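Local atomic coordinates of serine protease p27 (Human astrovirus 1, PDB entry 2W5E), a protein that is a chymotrypsin-like serine protease that probably cleaves the viral polyprotein into functional products. Residues A12-D17 against N30-A35; K22-F27 against V94-N99; V45-E50 against Y54-R59; R59-P62 against I66-I69; A79-S84 against G128-D133. All coordinates share one frame; numbering follows the deposited sequence.

From the N terminus, contact 1 comes first. It closes a short loop between strands 13-18 and 31-35 of the first barrel. Contact 2 starts inside that loop, on strand 21-28, so the two cross. It ends on strand 91-98 and ties the first barrel to the second. Contacts 3 and 4 are nested within the long loop of contact 2. They are successive hairpins of the first barrel, and R59 of strand 52-60 belongs to both. Contact 5 begins in the connection between the barrels, before contact 2 closes, and so crosses it. It joins residues 79-84 to strand 130-132 of the second barrel.

Contact 1. Residues A12-D17 against N30-A35; sequences ALCVID and NDIVTA
Strand residues C14 and I16 face I32 and T34, with CA atoms 8.3 Å apart in both pairs. The two strand axes approach to 8.7 Å and run 61° apart. No backbone bond links these segments, because strand 21-28 lies between them in the sheet. They meet by side chains across the inside of the first of the two antiparallel six-stranded barrels of a chymotrypsin-like protease.

I32 provides the central contact through CG2. This methyl touches both C14 SG and I16 CD1. The I16 CD1 to I32 CG2 distance is 3.8 Å. The side chains of I16 and I32 slide past each other in opposite directions, and CD1 of I16 meets the CG2 branch of I32. I16 CG1 also comes loosely to T34 OG1, at 4.3 Å. That hydroxyl is hydrogen-bonded to T24 O. V47, F27 and I69 add to the same buried core, and V47 touches C14, I16 and I32. The side chain of T34 lies about 6 Å from that of the catalytic S127. The closest approach is made by C14: chi1 of 63° sets its sulfur between the backbone N and the carbonyl carbon, with SG 3.5 Å from I32 CG2.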
# COMPACT_ATOMS: atom_id res chain seq x y z
N ALA A 12 -15.29 -4.72 3.02
CA ALA A 12 -15.55 -5.18 4.38
C ALA A 12 -17.02 -5.57 4.57
O ALA A 12 -17.42 -5.90 5.68
CB ALA A 12 -15.15 -4.11 5.40
N LEU A 13 -17.79 -5.54 3.49
CA LEU A 13 -19.22 -5.88 3.53
C LEU A 13 -19.50 -7.30 3.03
O LEU A 13 -18.81 -7.81 2.15
CB LEU A 13 -20.03 -4.88 2.70
CG LEU A 13 -20.04 -3.41 3.12
CD1 LEU A 13 -20.93 -2.60 2.19
CD2 LEU A 13 -20.50 -3.27 4.56
N CYS A 14 -20.53 -7.91 3.59
CA CYS A 14 -21.06 -9.16 3.06
C CYS A 14 -22.59 -9.13 3.11
O CYS A 14 -23.18 -8.20 3.67
CB CYS A 14 -20.50 -10.38 3.81
SG CYS A 14 -20.92 -10.48 5.56
N VAL A 15 -23.22 -10.13 2.52
CA VAL A 15 -24.68 -10.25 2.57
C VAL A 15 -25.05 -11.44 3.46
O VAL A 15 -24.49 -12.52 3.32
CB VAL A 15 -25.29 -10.38 1.15
CG1 VAL A 15 -26.79 -10.66 1.20
CG2 VAL A 15 -25.02 -9.11 0.34
N ILE A 16 -25.98 -11.21 4.39
CA ILE A 16 -26.52 -12.27 5.24
C ILE A 16 -27.86 -12.74 4.67
O ILE A 16 -28.76 -11.93 4.44
CB ILE A 16 -26.70 -11.81 6.72
CG1 ILE A 16 -25.46 -11.08 7.26
CG2 ILE A 16 -27.13 -12.99 7.62
CD1 ILE A 16 -24.28 -11.97 7.59
N ASP A 17 -27.98 -14.05 4.45
CA ASP A 17 -29.17 -14.66 3.86
C ASP A 17 -29.82 -15.64 4.84
O ASP A 17 -29.15 -16.51 5.40
CB ASP A 17 -28.80 -15.36 2.54
CG ASP A 17 -29.93 -16.21 1.98
OD1 ASP A 17 -30.94 -15.64 1.50
OD2 ASP A 17 -29.80 -17.45 1.99
N ASN A 30 -12.48 -11.12 14.12
CA ASN A 30 -12.79 -12.44 13.59
C ASN A 30 -14.30 -12.67 13.41
O ASN A 30 -14.75 -13.79 13.23
CB ASN A 30 -12.18 -13.52 14.50
CG ASN A 30 -12.21 -14.91 13.87
OD1 ASN A 30 -11.80 -15.10 12.72
ND2 ASN A 30 -12.72 -15.89 14.63
N ASP A 31 -15.06 -11.58 13.45
CA ASP A 31 -16.52 -11.66 13.40
C ASP A 31 -17.12 -11.09 12.12
O ASP A 31 -16.46 -10.36 11.38
CB ASP A 31 -17.13 -10.93 14.59
CG ASP A 31 -16.95 -11.68 15.89
OD1 ASP A 31 -17.08 -12.93 15.91
OD2 ASP A 31 -16.70 -11.01 16.91
N ILE A 32 -18.38 -11.46 11.89
CA ILE A 32 -19.26 -10.74 10.99
C ILE A 32 -20.34 -10.12 11.88
O ILE A 32 -21.01 -10.83 12.64
CB ILE A 32 -19.89 -11.67 9.92
CG1 ILE A 32 -18.79 -12.32 9.06
CG2 ILE A 32 -20.90 -10.90 9.07
CD1 ILE A 32 -19.27 -13.44 8.15
N VAL A 33 -20.47 -8.80 11.80
CA VAL A 33 -21.42 -8.05 12.63
C VAL A 33 -22.64 -7.66 11.80
O VAL A 33 -22.51 -7.27 10.64
CB VAL A 33 -20.76 -6.78 13.25
CG1 VAL A 33 -21.67 -6.13 14.29
CG2 VAL A 33 -19.40 -7.11 13.89
N THR A 34 -23.83 -7.79 12.39
CA THR A 34 -25.07 -7.36 11.74
C THR A 34 -26.12 -6.94 12.79
O THR A 34 -25.82 -6.91 13.98
CB THR A 34 -25.62 -8.44 10.76
OG1 THR A 34 -26.65 -7.87 9.93
CG2 THR A 34 -26.16 -9.67 11.50
N ALA A 35 -27.32 -6.60 12.33
CA ALA A 35 -28.43 -6.27 13.23
C ALA A 35 -29.11 -7.56 13.70
O ALA A 35 -29.19 -8.53 12.95
CB ALA A 35 -29.43 -5.36 12.54

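Contact 2. Residues K22-F27 against V94-N99; sequences KGTGFF and VMAYVN
T24 meets Y97 through one hydrogen bond, from Y97 N to T24 OG1, at 2.9 Å and with an angle of 154° at the hydrogen. The threonine hydroxyl is the acceptor, so this is a side chain gripping a strand backbone. T24 OG1 also lies 3.7 Å from Y97 CB and 4.1 Å from A96 CB. The other branch, T24 CG2, lies 4.0 Å from Y97 N. With chi1 of -62°, OG1 sits beside its own backbone N and CG2 lies opposite that N. This torsion places OG1 at Y97 N.

The strands make no sheet pairing with each other. Their axes stay 6.5 Å apart at the closest, at 141° between N-to-C directions. The main chain of T24 has a partner of its own, the backbone of S127. On the other strand, Y97 packs on L13 and V15, while A96 rests on A129. The Y97 ring also meets the ring of H2 of a neighbouring subunit edge-to-face.

Strand 21-28 belongs to the first barrel and strand 91-98 to the second. The side chain of T24 lies about 7 Å from that of S127. The arrangement is typical of the barrel-to-barrel interface in chymotrypsin-like proteases, where the catalytic triad lies between the two barrels.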
# COMPACT_ATOMS: atom_id res chain seq x y z
N LYS A 22 -32.94 -10.95 3.51
CA LYS A 22 -31.52 -10.63 3.42
C LYS A 22 -31.16 -9.33 4.13
O LYS A 22 -31.97 -8.40 4.21
CB LYS A 22 -31.07 -10.56 1.95
CG LYS A 22 -31.10 -11.89 1.22
CD LYS A 22 -30.88 -11.71 -0.27
CE LYS A 22 -31.19 -12.98 -1.05
NZ LYS A 22 -30.24 -14.08 -0.73
N GLY A 23 -29.93 -9.27 4.64
CA GLY A 23 -29.42 -8.07 5.28
C GLY A 23 -27.96 -7.86 4.96
O GLY A 23 -27.35 -8.67 4.26
N THR A 24 -27.40 -6.77 5.49
CA THR A 24 -25.98 -6.47 5.33
C THR A 24 -25.22 -6.91 6.58
O THR A 24 -25.71 -6.77 7.71
CB THR A 24 -25.75 -4.96 5.03
OG1 THR A 24 -26.39 -4.61 3.79
CG2 THR A 24 -24.26 -4.63 4.91
N GLY A 25 -24.03 -7.45 6.37
CA GLY A 25 -23.11 -7.74 7.46
C GLY A 25 -21.77 -7.07 7.19
O GLY A 25 -21.51 -6.64 6.07
N PHE A 26 -20.93 -6.98 8.20
CA PHE A 26 -19.58 -6.46 8.00
C PHE A 26 -18.54 -7.15 8.87
O PHE A 26 -18.82 -7.56 10.00
CB PHE A 26 -19.55 -4.93 8.18
CG PHE A 26 -19.89 -4.46 9.56
CD1 PHE A 26 -21.21 -4.20 9.92
CD2 PHE A 26 -18.88 -4.25 10.50
CE1 PHE A 26 -21.52 -3.74 11.20
CE2 PHE A 26 -19.19 -3.80 11.78
CZ PHE A 26 -20.50 -3.54 12.13
N PHE A 27 -17.34 -7.26 8.33
CA PHE A 27 -16.24 -7.94 8.98
C PHE A 27 -15.56 -7.01 9.98
O PHE A 27 -15.24 -5.85 9.66
CB PHE A 27 -15.23 -8.47 7.95
CG PHE A 27 -15.84 -9.41 6.94
CD1 PHE A 27 -15.92 -10.78 7.20
CD2 PHE A 27 -16.31 -8.94 5.72
CE1 PHE A 27 -16.48 -11.66 6.27
CE2 PHE A 27 -16.86 -9.81 4.78
CZ PHE A 27 -16.95 -11.17 5.05
N VAL A 94 -22.42 5.77 5.50
CA VAL A 94 -23.18 4.52 5.64
C VAL A 94 -23.00 3.67 4.39
O VAL A 94 -23.21 4.16 3.28
CB VAL A 94 -24.70 4.78 5.91
CG1 VAL A 94 -25.41 3.48 6.30
CG2 VAL A 94 -24.89 5.83 6.99
N MET A 95 -22.60 2.41 4.57
CA MET A 95 -22.38 1.47 3.46
C MET A 95 -23.28 0.27 3.63
O MET A 95 -23.25 -0.38 4.68
CB MET A 95 -20.94 0.94 3.45
CG MET A 95 -19.82 1.95 3.49
SD MET A 95 -18.25 1.06 3.33
CE MET A 95 -18.12 0.18 4.88
N ALA A 96 -24.06 -0.04 2.60
CA ALA A 96 -25.04 -1.12 2.66
C ALA A 96 -25.18 -1.85 1.34
O ALA A 96 -24.90 -1.28 0.27
CB ALA A 96 -26.40 -0.57 3.10
N TYR A 97 -25.59 -3.11 1.41
CA TYR A 97 -26.07 -3.82 0.23
C TYR A 97 -27.59 -3.70 0.19
O TYR A 97 -28.29 -4.13 1.10
CB TYR A 97 -25.64 -5.29 0.22
CG TYR A 97 -24.28 -5.52 -0.40
CD1 TYR A 97 -24.07 -5.35 -1.76
CD2 TYR A 97 -23.20 -5.92 0.39
CE1 TYR A 97 -22.82 -5.56 -2.33
CE2 TYR A 97 -21.95 -6.14 -0.17
CZ TYR A 97 -21.77 -5.95 -1.53
OH TYR A 97 -20.53 -6.18 -2.08
N VAL A 98 -28.09 -3.07 -0.87
CA VAL A 98 -29.51 -2.86 -1.05
C VAL A 98 -29.89 -3.65 -2.29
O VAL A 98 -29.51 -3.29 -3.40
CB VAL A 98 -29.85 -1.37 -1.22
CG1 VAL A 98 -31.35 -1.18 -1.45
CG2 VAL A 98 -29.39 -0.56 -0.00
N ASN A 99 -30.63 -4.74 -2.09
CA ASN A 99 -30.87 -5.72 -3.14
C ASN A 99 -29.52 -6.18 -3.73
O ASN A 99 -28.65 -6.59 -2.97
CB ASN A 99 -31.85 -5.17 -4.18
CG ASN A 99 -33.23 -4.89 -3.59
OD1 ASN A 99 -33.71 -5.64 -2.73
ND2 ASN A 99 -33.87 -3.81 -4.02

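Contact 3. Residues V45-E50 against Y54-R59; sequences VNVCYE and YEAKVR. With CD (cadmium ion), chain R; CD (cadmium ion), chain M.
Y54 lays the edge of its ring against the backbone of V47, with CD2 3.6 Å from V47 O and the oxygen near the ring plane. CE2 of the same edge approaches Y49 CB, more loosely, at 4.3 Å. The two strands form a beta hairpin of the first barrel, closed by the turn between residues 49 and 52.

Two hydrogen-bonded pairs define the antiparallel register. V45 and A56 exchange bonds in both directions, each 2.9 Å between N and O. V47 and Y54 do the same at 2.7 Å. Between them, N46 and E55 form a non-hydrogen-bonded pair. Here N46 CA makes a CA-H...O contact with Y54 O at 3.3 Å.

V45, V47, Y54 and A56 share the buried face. V47 CG2 meets A56 CB there at 3.8 Å, and I16 and I69 extend the packing. N46 and E55 lie on the other face, where N46 ND2 bonds to D17 OD2.

Strand 44-49 and the residue after it supply ligands to two cadmium ions. C48 SG binds one ion together with H2 of a neighbouring subunit. E50 binds the other through both carboxylate oxygens, and H4 and H6 of that subunit and H76 of a further one also bind it. Nearby, a water donates to Y49 O at 2.7 Å and lies 2.8 Å from Y54 OH, in the plane of the Y54 ring.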
# COMPACT_ATOMS: atom_id res chain seq x y z
N VAL A 45 -26.62 -19.07 9.64
CA VAL A 45 -27.03 -18.21 8.53
C VAL A 45 -26.15 -18.45 7.31
O VAL A 45 -25.05 -19.02 7.42
CB VAL A 45 -27.01 -16.70 8.92
CG1 VAL A 45 -27.98 -16.42 10.08
CG2 VAL A 45 -25.58 -16.23 9.28
N ASN A 46 -26.64 -18.04 6.14
CA ASN A 46 -25.81 -18.00 4.95
C ASN A 46 -25.14 -16.64 4.83
O ASN A 46 -25.74 -15.60 5.12
CB ASN A 46 -26.64 -18.30 3.70
CG ASN A 46 -27.13 -19.75 3.64
OD1 ASN A 46 -26.46 -20.67 4.11
ND2 ASN A 46 -28.30 -19.95 3.05
N VAL A 47 -23.87 -16.66 4.43
CA VAL A 47 -23.10 -15.44 4.18
C VAL A 47 -22.62 -15.49 2.75
O VAL A 47 -22.06 -16.49 2.32
CB VAL A 47 -21.89 -15.30 5.14
CG1 VAL A 47 -21.06 -14.06 4.80
CG2 VAL A 47 -22.34 -15.27 6.60
N CYS A 48 -22.86 -14.42 2.00
CA CYS A 48 -22.40 -14.35 0.62
C CYS A 48 -21.30 -13.30 0.50
O CYS A 48 -21.48 -12.16 0.91
CB CYS A 48 -23.56 -14.01 -0.32
SG CYS A 48 -23.11 -14.12 -2.05
N TYR A 49 -20.15 -13.71 -0.04
CA TYR A 49 -19.00 -12.82 -0.22
C TYR A 49 -18.28 -13.14 -1.51
O TYR A 49 -17.91 -14.30 -1.77
CB TYR A 49 -18.04 -12.91 0.97
CG TYR A 49 -16.93 -11.86 0.96
CD1 TYR A 49 -17.19 -10.54 1.34
CD2 TYR A 49 -15.64 -12.19 0.56
CE1 TYR A 49 -16.17 -9.57 1.34
CE2 TYR A 49 -14.61 -11.23 0.55
CZ TYR A 49 -14.89 -9.92 0.94
OH TYR A 49 -13.89 -8.97 0.94
N GLU A 50 -18.10 -12.11 -2.34
CA GLU A 50 -17.48 -12.24 -3.66
C GLU A 50 -18.08 -13.40 -4.48
O GLU A 50 -17.38 -14.10 -5.21
CB GLU A 50 -15.94 -12.32 -3.54
CG GLU A 50 -15.25 -10.94 -3.36
CD GLU A 50 -15.14 -10.15 -4.65
OE1 GLU A 50 -14.64 -10.71 -5.64
OE2 GLU A 50 -15.58 -8.97 -4.74
N TYR A 54 -21.41 -19.09 2.05
CA TYR A 54 -20.85 -19.83 3.17
C TYR A 54 -21.92 -20.02 4.24
O TYR A 54 -22.77 -19.15 4.42
CB TYR A 54 -19.72 -19.03 3.83
CG TYR A 54 -18.55 -18.64 2.96
CD1 TYR A 54 -17.32 -19.30 3.08
CD2 TYR A 54 -18.64 -17.57 2.06
CE1 TYR A 54 -16.23 -18.93 2.30
CE2 TYR A 54 -17.55 -17.20 1.28
CZ TYR A 54 -16.34 -17.88 1.41
OH TYR A 54 -15.26 -17.52 0.64
N GLU A 55 -21.86 -21.14 4.94
CA GLU A 55 -22.65 -21.30 6.16
C GLU A 55 -21.82 -20.79 7.33
O GLU A 55 -20.62 -21.05 7.40
CB GLU A 55 -23.04 -22.77 6.37
CG GLU A 55 -23.98 -22.98 7.55
CD GLU A 55 -24.24 -24.44 7.86
OE1 GLU A 55 -23.30 -25.15 8.27
OE2 GLU A 55 -25.40 -24.87 7.70
N ALA A 56 -22.46 -20.05 8.22
CA ALA A 56 -21.78 -19.46 9.37
C ALA A 56 -22.67 -19.52 10.60
O ALA A 56 -23.89 -19.47 10.48
CB ALA A 56 -21.36 -18.01 9.06
N LYS A 57 -22.06 -19.60 11.77
CA LYS A 57 -22.79 -19.76 13.02
C LYS A 57 -22.79 -18.50 13.86
O LYS A 57 -21.74 -17.90 14.11
CB LYS A 57 -22.22 -20.93 13.83
CG LYS A 57 -23.06 -21.33 15.03
CD LYS A 57 -22.40 -22.45 15.82
CE LYS A 57 -23.35 -23.02 16.85
NZ LYS A 57 -22.77 -24.18 17.59
N VAL A 58 -23.98 -18.11 14.32
CA VAL A 58 -24.13 -17.01 15.27
C VAL A 58 -23.32 -17.33 16.53
O VAL A 58 -23.41 -18.44 17.06
CB VAL A 58 -25.62 -16.75 15.63
CG1 VAL A 58 -25.75 -15.66 16.68
CG2 VAL A 58 -26.40 -16.36 14.38
N ARG A 59 -22.52 -16.36 16.97
CA ARG A 59 -21.66 -16.52 18.15
C ARG A 59 -22.29 -15.94 19.42
O ARG A 59 -22.30 -16.59 20.47
CB ARG A 59 -20.29 -15.86 17.90
CG ARG A 59 -19.39 -15.80 19.12
CD ARG A 59 -18.00 -15.22 18.82
NE ARG A 59 -18.00 -13.77 18.58
CZ ARG A 59 -18.16 -12.85 19.52
NH1 ARG A 59 -18.35 -13.19 20.79
NH2 ARG A 59 -18.12 -11.56 19.20
CD CD R . -15.57 -8.62 -6.54
CD CD M . -25.33 -13.08 -3.21
O HOH W 1 -15.55 -15.57 -1.33

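Contact 4. Residues R59-P62 against I66-I69; sequences RYMP and IAFI
F68 has Y60 O and P62 CG at its ring edge, both close to the ring plane. P62 CG touches F68 CE2 at 3.9 Å, and the two side chains cross at about a right angle. The guanidinium of R59 approaches the same ring at a slant, with 41° between the planes. Its NH2 lies 3.5 Å from F68 CB. Over one face of the Y60 ring, P62 N of the same segment stands above the centre. The Y60 and F68 side chains run side by side in the same direction and touch at their CD2 atoms.

R59 bends at chi3 (73°), which brings the guanidinium over to F68. NH2 also forms a salt bridge with D31 and a hydrogen bond with F160 O. The F160 ring meets that of F68 as well.

The backbones form a hairpin of the first barrel, interrupted by a classic beta bulge. R59 and Y60 both stand opposite F68, and F68 O accepts from both. The bond from R59 N is 2.7 Å; that from Y60 N is longer, at 3.2 Å, and tilted from the carbonyl plane. F68 N returns a bond to Y60 O at 3.0 Å.

Catalytic D65 directly precedes strand 66-70, in the turn of this hairpin. On the other face of the hairpin from F68, M61 SD rests on A67 CB at 3.6 Å.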
# COMPACT_ATOMS: atom_id res chain seq x y z
N ARG A 59 -22.52 -16.36 16.97
CA ARG A 59 -21.66 -16.52 18.15
C ARG A 59 -22.29 -15.94 19.42
O ARG A 59 -22.30 -16.59 20.47
CB ARG A 59 -20.29 -15.86 17.90
CG ARG A 59 -19.39 -15.80 19.12
CD ARG A 59 -18.00 -15.22 18.82
NE ARG A 59 -18.00 -13.77 18.58
CZ ARG A 59 -18.16 -12.85 19.52
NH1 ARG A 59 -18.35 -13.19 20.79
NH2 ARG A 59 -18.12 -11.56 19.20
N TYR A 60 -22.84 -14.73 19.32
CA TYR A 60 -23.25 -13.97 20.50
C TYR A 60 -24.33 -12.93 20.18
O TYR A 60 -24.23 -12.19 19.20
CB TYR A 60 -22.02 -13.31 21.15
CG TYR A 60 -22.28 -12.42 22.35
CD1 TYR A 60 -23.06 -12.87 23.42
CD2 TYR A 60 -21.73 -11.15 22.42
CE1 TYR A 60 -23.28 -12.05 24.53
CE2 TYR A 60 -21.95 -10.33 23.52
CZ TYR A 60 -22.73 -10.78 24.57
OH TYR A 60 -22.94 -9.96 25.65
N MET A 61 -25.36 -12.89 21.02
CA MET A 61 -26.48 -11.96 20.90
C MET A 61 -26.59 -11.14 22.18
O MET A 61 -27.27 -11.56 23.12
CB MET A 61 -27.80 -12.71 20.67
CG MET A 61 -27.84 -13.64 19.48
SD MET A 61 -28.10 -12.79 17.91
CE MET A 61 -29.80 -12.27 18.06
N PRO A 62 -25.94 -9.96 22.24
CA PRO A 62 -26.02 -9.12 23.44
C PRO A 62 -27.39 -8.47 23.62
O PRO A 62 -28.30 -8.70 22.82
CB PRO A 62 -24.94 -8.05 23.18
CG PRO A 62 -24.85 -7.97 21.70
CD PRO A 62 -25.09 -9.36 21.20
N ILE A 66 -27.86 -6.14 18.17
CA ILE A 66 -26.75 -6.45 17.29
C ILE A 66 -26.44 -7.95 17.41
O ILE A 66 -26.67 -8.55 18.46
CB ILE A 66 -25.50 -5.58 17.64
CG1 ILE A 66 -25.76 -4.10 17.29
CG2 ILE A 66 -24.25 -6.06 16.92
CD1 ILE A 66 -24.78 -3.12 17.94
N ALA A 67 -25.94 -8.54 16.33
CA ALA A 67 -25.57 -9.95 16.31
C ALA A 67 -24.11 -10.14 15.87
O ALA A 67 -23.64 -9.48 14.95
CB ALA A 67 -26.51 -10.74 15.40
N PHE A 68 -23.42 -11.05 16.55
CA PHE A 68 -22.04 -11.39 16.19
C PHE A 68 -21.97 -12.82 15.65
O PHE A 68 -22.37 -13.77 16.33
CB PHE A 68 -21.10 -11.21 17.39
CG PHE A 68 -20.99 -9.79 17.86
CD1 PHE A 68 -20.04 -8.93 17.31
CD2 PHE A 68 -21.83 -9.31 18.86
CE1 PHE A 68 -19.94 -7.60 17.74
CE2 PHE A 68 -21.74 -7.99 19.30
CZ PHE A 68 -20.79 -7.13 18.74
N ILE A 69 -21.46 -12.94 14.44
CA ILE A 69 -21.35 -14.21 13.73
C ILE A 69 -19.86 -14.55 13.56
O ILE A 69 -19.08 -13.70 13.15
CB ILE A 69 -22.04 -14.11 12.34
CG1 ILE A 69 -23.53 -13.79 12.50
CG2 ILE A 69 -21.81 -15.38 11.52
CD1 ILE A 69 -24.16 -13.13 11.29
O HOH W 2 -28.82 -9.24 20.27

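Contact 5. Residues A79-S84 against G128-D133; sequences ARLKLS and GAPVCD
L81 puts its CD1 methyl against the ring of P130, 3.7 Å from P130 CB. The two side chains cross at about a right angle. With chi2 of 180°, CD1 lies anti to CA and reaches away from the backbone; the CA atoms of L81 and P130 are 8.8 Å apart. CD1 also lies 4.1 Å from C132 SG, so one methyl meets both P130 and C132.

D133 and S84 make the second point of contact. S84 OG is 3.5 Å from D133 OD2, with no direct hydrogen bond. A water lies between them: it donates to D133 OD2 at 2.7 Å and is only weakly linked to S84 OG. The other carboxylate oxygen, D133 OD1, accepts from the backbone N of Y135 and of R137. This probably fixes the rotation of the carboxylate and places OD2 beside the serine.

Residues 81-84 and 130-133 run 43° apart in direction and share no backbone bond. Residues 79-84 are part of the long connection between the two barrels. Their backbone is bonded to strand 21-28 through L81 and F27, and to strand 138-146 through K82 and V138. L81 also packs on F26 and V138, and P130 on F26 and M95. The contact thus lies where the connecting segment passes between strand 21-28 of the first barrel and strands 130-132 and 138-146 of the second.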
# COMPACT_ATOMS: atom_id res chain seq x y z
N ALA A 79 -10.96 -6.72 3.50
CA ALA A 79 -11.00 -5.57 4.41
C ALA A 79 -11.85 -5.88 5.62
O ALA A 79 -12.80 -6.66 5.55
CB ALA A 79 -11.52 -4.33 3.70
N ARG A 80 -11.50 -5.26 6.75
CA ARG A 80 -12.29 -5.32 7.97
C ARG A 80 -12.41 -3.92 8.53
O ARG A 80 -11.59 -3.04 8.23
CB ARG A 80 -11.63 -6.22 9.01
CG ARG A 80 -11.44 -7.67 8.60
CD ARG A 80 -10.59 -8.41 9.62
NE ARG A 80 -10.44 -9.82 9.28
CZ ARG A 80 -9.56 -10.30 8.39
NH1 ARG A 80 -8.74 -9.48 7.74
NH2 ARG A 80 -9.51 -11.60 8.16
N LEU A 81 -13.42 -3.72 9.37
CA LEU A 81 -13.67 -2.42 9.96
C LEU A 81 -13.24 -2.39 11.42
O LEU A 81 -13.49 -3.33 12.17
CB LEU A 81 -15.14 -2.04 9.82
CG LEU A 81 -15.73 -1.96 8.40
CD1 LEU A 81 -17.20 -1.58 8.45
CD2 LEU A 81 -14.95 -0.99 7.51
N LYS A 82 -12.58 -1.31 11.81
CA LYS A 82 -12.21 -1.10 13.20
C LYS A 82 -13.17 -0.12 13.87
O LYS A 82 -13.83 0.67 13.20
CB LYS A 82 -10.76 -0.62 13.30
CG LYS A 82 -9.74 -1.73 13.05
CD LYS A 82 -8.29 -1.26 13.20
CE LYS A 82 -7.72 -0.73 11.88
NZ LYS A 82 -6.23 -0.59 11.93
N LEU A 83 -13.27 -0.20 15.19
CA LEU A 83 -14.10 0.74 15.94
C LEU A 83 -13.33 2.01 16.25
O LEU A 83 -12.09 2.00 16.28
CB LEU A 83 -14.63 0.09 17.23
CG LEU A 83 -15.98 -0.61 17.10
CD1 LEU A 83 -15.87 -1.93 16.35
CD2 LEU A 83 -16.56 -0.84 18.48
N SER A 84 -14.05 3.10 16.47
CA SER A 84 -13.41 4.39 16.72
C SER A 84 -12.96 4.54 18.16
O SER A 84 -13.67 4.16 19.10
CB SER A 84 -14.32 5.55 16.34
OG SER A 84 -13.67 6.78 16.63
N GLY A 128 -28.47 -3.87 9.27
CA GLY A 128 -27.15 -4.44 9.53
C GLY A 128 -25.98 -3.60 9.04
O GLY A 128 -24.84 -3.82 9.46
N ALA A 129 -26.25 -2.63 8.16
CA ALA A 129 -25.22 -1.79 7.56
C ALA A 129 -24.35 -1.07 8.60
O ALA A 129 -24.88 -0.50 9.56
CB ALA A 129 -25.84 -0.78 6.62
N PRO A 130 -23.02 -1.08 8.40
CA PRO A 130 -22.16 -0.32 9.30
C PRO A 130 -22.34 1.18 9.07
O PRO A 130 -22.42 1.64 7.92
CB PRO A 130 -20.75 -0.77 8.89
CG PRO A 130 -20.88 -1.16 7.45
CD PRO A 130 -22.26 -1.77 7.34
N VAL A 131 -22.44 1.92 10.16
CA VAL A 131 -22.45 3.38 10.11
C VAL A 131 -21.08 3.83 10.61
O VAL A 131 -20.76 3.64 11.78
CB VAL A 131 -23.59 3.99 10.96
CG1 VAL A 131 -23.63 5.51 10.80
CG2 VAL A 131 -24.94 3.39 10.54
N CYS A 132 -20.28 4.41 9.72
CA CYS A 132 -18.89 4.76 10.01
C CYS A 132 -18.68 6.26 10.22
O CYS A 132 -19.50 7.06 9.80
CB CYS A 132 -17.98 4.29 8.88
SG CYS A 132 -17.99 2.49 8.62
N ASP A 133 -17.58 6.64 10.89
CA ASP A 133 -17.18 8.05 10.97
C ASP A 133 -16.51 8.50 9.67
O ASP A 133 -16.43 7.74 8.71
CB ASP A 133 -16.30 8.32 12.22
CG ASP A 133 -14.94 7.62 12.18
OD1 ASP A 133 -14.47 7.18 11.11
OD2 ASP A 133 -14.33 7.51 13.26
O HOH W 3 -11.70 7.55 13.93